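Local coordinates for protein convulxin alpha (Crotalus durissus, PDB 1UMR) that activates platelets as a snake venom lectin by binding the platelet collagen receptor glycoprotein VI, at residues A[43-46]-A[47-51]; A[29-32]-A[33-37]. All coordinates share one frame; numbering follows the deposited sequence.

The two contacts illustrate how one chain holds opposite ends of two helices: contact 2 lies at the C-terminal end of helix 25-35, contact 1 at the N-terminal start of helix 47-60, with strand 40-41 between them in sequence. Their centres are 20 Å apart, and their nearest atoms, about 8 Å apart, do not touch. What relates them is strand 125-131 of the C-type lectin domain. In contact 2, C32 is disulfide-bonded to C129; in contact 1, E49 forms a salt bridge with the adjacent K130. E29 of contact 2 accepts from the backbone N of L41 in strand 40-41, which precedes contact 1, and also bonds a polar side chain of another chain.

Contact 1 (A[43-46]-A[47-51]); sequences SIKS and AKEAD
The backbone N-H of K45 meets carboxylate oxygen OE2 of E49 in a short bond, 2.6 Å between K45 N and E49 OE2, as the chain enters helix 47-60. The motif is a capped helix start, placed in the C-type lectin domain of a snaclec: S46 is the N-cap, and E49 is the third residue of the first turn. In a capping box this glutamate would turn back to the N-cap's own N-H. Here it goes one residue further and takes the amide of K45, on the anti side of OE2 and 31° out of the carboxylate plane. E49 can span that gap because CG stands anti to the backbone N (chi1 175°) and the rest of the chain is extended.

The other half of the exchange belongs to S46. Set between its own backbone N and carbonyl carbon, a chi1 of 77° turns OG toward the first turn of the helix, where it accepts from the amide of E49 at 3.3 Å from E49 N to S46 OG. One residue on, the carbonyl of S46 accepts from A50 with 2.8 Å between A50 N and S46 O, the helix's opening backbone bond.

The buried carboxylate also has partners elsewhere: OE1 receives the hydroxyl of Y16 and a salt bridge from K130, whose ammonium group is shared with OG of S43. That positive charge probably stabilises the ionised glutamate beside the carbonyl of S43, an acceptor that offers it no proton. The extended side chain of K45 runs alongside E49, but its ammonium group pairs with an acidic side chain of a neighbouring subunit.

On the apolar side, W116 touches I44, and I44 CG2 rests 3.8 Å from A50 CB.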
loop_
_atom_site.group_PDB
_atom_site.type_symbol
_atom_site.label_atom_id
_atom_site.label_comp_id
_atom_site.label_asym_id
_atom_site.label_seq_id
_atom_site.Cartn_x
_atom_site.Cartn_y
_atom_site.Cartn_z
ATOM N N SER A 43 -28.406 31.895 17.952
ATOM C CA SER A 43 -27.626 30.860 17.365
ATOM C C SER A 43 -27.785 29.506 18.146
ATOM O O SER A 43 -27.912 29.462 19.353
ATOM C CB SER A 43 -26.141 31.284 17.394
ATOM O OG SER A 43 -25.634 31.487 18.699
ATOM N N ILE A 44 -27.717 28.394 17.474
ATOM C CA ILE A 44 -28.142 27.211 18.149
ATOM C C ILE A 44 -27.020 26.259 17.786
ATOM O O ILE A 44 -26.834 25.995 16.596
ATOM C CB ILE A 44 -29.431 26.726 17.516
ATOM C CG1 ILE A 44 -30.514 27.747 17.748
ATOM C CG2 ILE A 44 -29.718 25.325 17.916
ATOM C CD1 ILE A 44 -31.871 27.328 17.331
ATOM N N LYS A 45 -26.231 25.858 18.803
ATOM C CA LYS A 45 -24.899 25.271 18.630
ATOM C C LYS A 45 -24.778 23.884 19.150
ATOM O O LYS A 45 -23.658 23.335 19.111
ATOM C CB LYS A 45 -23.808 26.145 19.266
ATOM C CG LYS A 45 -23.738 27.547 18.495
ATOM C CD LYS A 45 -22.480 28.324 18.687
ATOM C CE LYS A 45 -22.759 29.813 18.496
ATOM N NZ LYS A 45 -21.610 30.808 18.464
ATOM N N SER A 46 -25.926 23.279 19.511
ATOM C CA SER A 46 -25.949 21.820 19.818
ATOM C C SER A 46 -27.397 21.359 20.025
ATOM O O SER A 46 -28.318 22.195 20.155
ATOM C CB SER A 46 -25.125 21.480 21.085
ATOM O OG SER A 46 -25.972 21.891 22.194
ATOM N N ALA A 47 -27.561 20.048 20.084
ATOM C CA ALA A 47 -28.872 19.395 20.212
ATOM C C ALA A 47 -29.462 19.788 21.555
ATOM O O ALA A 47 -30.594 20.258 21.621
ATOM C CB ALA A 47 -28.778 17.843 19.950
ATOM N N LYS A 48 -28.645 19.847 22.595
ATOM C CA LYS A 48 -29.239 20.261 23.890
ATOM C C LYS A 48 -29.763 21.694 23.835
ATOM O O LYS A 48 -30.799 21.973 24.427
ATOM C CB LYS A 48 -28.255 20.104 25.090
ATOM C CG LYS A 48 -27.869 18.640 25.546
ATOM C CD LYS A 48 -26.476 18.633 26.342
ATOM C CE LYS A 48 -26.029 17.276 27.066
ATOM N NZ LYS A 48 -24.816 17.507 28.090
ATOM N N GLU A 49 -29.034 22.612 23.188
ATOM C CA GLU A 49 -29.482 23.999 23.102
ATOM C C GLU A 49 -30.684 24.102 22.093
ATOM O O GLU A 49 -31.604 24.835 22.337
ATOM C CB GLU A 49 -28.317 24.941 22.781
ATOM C CG GLU A 49 -28.684 26.381 22.563
ATOM C CD GLU A 49 -27.537 27.273 22.035
ATOM O OE1 GLU A 49 -27.520 28.473 22.425
ATOM O OE2 GLU A 49 -26.664 26.825 21.213
ATOM N N ALA A 50 -30.720 23.302 21.032
ATOM C CA ALA A 50 -31.946 23.253 20.181
ATOM C C ALA A 50 -33.131 22.853 20.999
ATOM O O ALA A 50 -34.166 23.506 20.930
ATOM C CB ALA A 50 -31.823 22.263 18.885
ATOM N N ASP A 51 -33.013 21.735 21.725
ATOM C CA ASP A 51 -34.032 21.326 22.743
ATOM C C ASP A 51 -34.507 22.501 23.644
ATOM O O ASP A 51 -35.727 22.850 23.658
ATOM C CB ASP A 51 -33.475 20.204 23.618
ATOM C CG ASP A 51 -34.536 19.572 24.484
ATOM O OD1 ASP A 51 -35.194 18.629 24.053
ATOM O OD2 ASP A 51 -34.836 19.958 25.626
#

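Contact 2 (A[29-32]-A[33-37]); sequences EWFC and TKQAK
K34 reaches back one helical turn to W30, its side chain running from the backbone to the face of the indole. Its CB passes 3.5 Å from F31 O; CG comes next, 3.4 Å from W30 O. CD lies 4.1 Å from W30 O, and the extended chain then brings CE over the indole, 3.5 Å from W30 NE1. That methylene makes a CH-pi contact with the five-membered ring, while NZ goes on to the six-membered ring and forms a cation-pi interaction, 4.0 Å from its centroid and only 11° off the normal. One lysine thus covers both rings from the same side. T33 approaches the indole differently, at its edge, where T33 CG2 lies 3.7 Å from W30 CD1.

A second pair repeats the one-turn spacing. The amide group of Q35 lies over one face of F31, their planes 12° apart, and F19 meets F31 edge-to-face. Along the backbone, Q35 N donates to C32 O at 2.9 Å. C32 itself points inward to its disulfide with C129, the bond that ties this helix to strand 125-131 in the characteristic C-type lectin fold.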
loop_
_atom_site.group_PDB
_atom_site.type_symbol
_atom_site.label_atom_id
_atom_site.label_comp_id
_atom_site.label_asym_id
_atom_site.label_seq_id
_atom_site.Cartn_x
_atom_site.Cartn_y
_atom_site.Cartn_z
ATOM N N GLU A 29 -32.542 41.234 14.000
ATOM C CA GLU A 29 -31.172 41.141 14.478
ATOM C C GLU A 29 -30.730 42.519 15.061
ATOM O O GLU A 29 -30.024 42.587 16.099
ATOM C CB GLU A 29 -30.281 40.711 13.373
ATOM C CG GLU A 29 -28.883 41.190 13.584
ATOM C CD GLU A 29 -28.168 40.208 14.551
ATOM O OE1 GLU A 29 -27.041 40.403 15.001
ATOM O OE2 GLU A 29 -28.755 39.193 14.838
ATOM N N TRP A 30 -31.178 43.633 14.477
ATOM C CA TRP A 30 -30.739 44.909 15.075
ATOM C C TRP A 30 -31.459 45.136 16.424
ATOM O O TRP A 30 -30.844 45.496 17.466
ATOM C CB TRP A 30 -31.120 46.020 14.159
ATOM C CG TRP A 30 -30.661 47.463 14.475
ATOM C CD1 TRP A 30 -29.601 47.918 15.303
ATOM C CD2 TRP A 30 -31.324 48.635 13.991
ATOM N NE1 TRP A 30 -29.590 49.304 15.280
ATOM C CE2 TRP A 30 -30.606 49.758 14.459
ATOM C CE3 TRP A 30 -32.382 48.839 13.074
ATOM C CZ2 TRP A 30 -30.933 51.071 14.073
ATOM C CZ3 TRP A 30 -32.746 50.159 12.747
ATOM C CH2 TRP A 30 -32.012 51.245 13.233
ATOM N N PHE A 31 -32.761 44.929 16.410
ATOM C CA PHE A 31 -33.437 44.961 17.688
ATOM C C PHE A 31 -32.669 44.079 18.773
ATOM O O PHE A 31 -32.430 44.550 19.912
ATOM C CB PHE A 31 -34.886 44.523 17.498
ATOM C CG PHE A 31 -35.687 44.520 18.793
ATOM C CD1 PHE A 31 -35.709 43.367 19.603
ATOM C CD2 PHE A 31 -36.379 45.690 19.229
ATOM C CE1 PHE A 31 -36.430 43.357 20.865
ATOM C CE2 PHE A 31 -37.027 45.714 20.504
ATOM C CZ PHE A 31 -37.076 44.514 21.312
ATOM N N CYS A 32 -32.312 42.824 18.451
ATOM C CA CYS A 32 -31.633 41.976 19.476
ATOM C C CYS A 32 -30.422 42.742 20.030
ATOM O O CYS A 32 -30.201 42.828 21.207
ATOM C CB CYS A 32 -31.194 40.609 18.951
ATOM S SG CYS A 32 -32.634 39.610 18.714
ATOM N N THR A 33 -29.713 43.400 19.137
ATOM C CA THR A 33 -28.425 43.944 19.431
ATOM C C THR A 33 -28.578 45.073 20.488
ATOM O O THR A 33 -27.642 45.373 21.298
ATOM C CB THR A 33 -27.985 44.409 17.988
ATOM O OG1 THR A 33 -26.840 43.655 17.433
ATOM C CG2 THR A 33 -27.801 45.858 17.833
ATOM N N LYS A 34 -29.765 45.695 20.484
ATOM C CA LYS A 34 -30.019 46.848 21.307
ATOM C C LYS A 34 -30.382 46.361 22.741
ATOM O O LYS A 34 -30.337 47.152 23.628
ATOM C CB LYS A 34 -31.180 47.717 20.776
ATOM C CG LYS A 34 -30.954 48.356 19.334
ATOM C CD LYS A 34 -32.277 49.034 18.887
ATOM C CE LYS A 34 -32.120 49.923 17.639
ATOM N NZ LYS A 34 -33.477 50.225 17.104
ATOM N N GLN A 35 -30.736 45.080 22.923
ATOM C CA GLN A 35 -31.161 44.546 24.193
ATOM C C GLN A 35 -30.003 44.417 25.153
ATOM O O GLN A 35 -30.226 44.523 26.315
ATOM C CB GLN A 35 -31.862 43.187 24.008
ATOM C CG GLN A 35 -33.215 43.223 23.298
ATOM C CD GLN A 35 -33.968 44.545 23.489
ATOM O OE1 GLN A 35 -34.039 45.400 22.560
ATOM N NE2 GLN A 35 -34.471 44.752 24.682
ATOM N N ALA A 36 -28.763 44.223 24.689
ATOM C CA ALA A 36 -27.644 43.910 25.635
ATOM C C ALA A 36 -26.322 43.754 24.858
ATOM O O ALA A 36 -26.355 43.529 23.649
ATOM C CB ALA A 36 -27.908 42.618 26.372
ATOM N N LYS A 37 -25.198 43.859 25.568
ATOM C CA LYS A 37 -23.863 43.719 25.031
ATOM C C LYS A 37 -23.797 42.331 24.393
ATOM O O LYS A 37 -24.275 41.396 24.975
ATOM C CB LYS A 37 -22.835 43.838 26.187
ATOM C CG LYS A 37 -22.913 45.215 26.942
ATOM C CD LYS A 37 -21.778 45.316 27.997
ATOM C CE LYS A 37 -22.050 46.270 29.174
ATOM N NZ LYS A 37 -23.536 45.928 29.758
#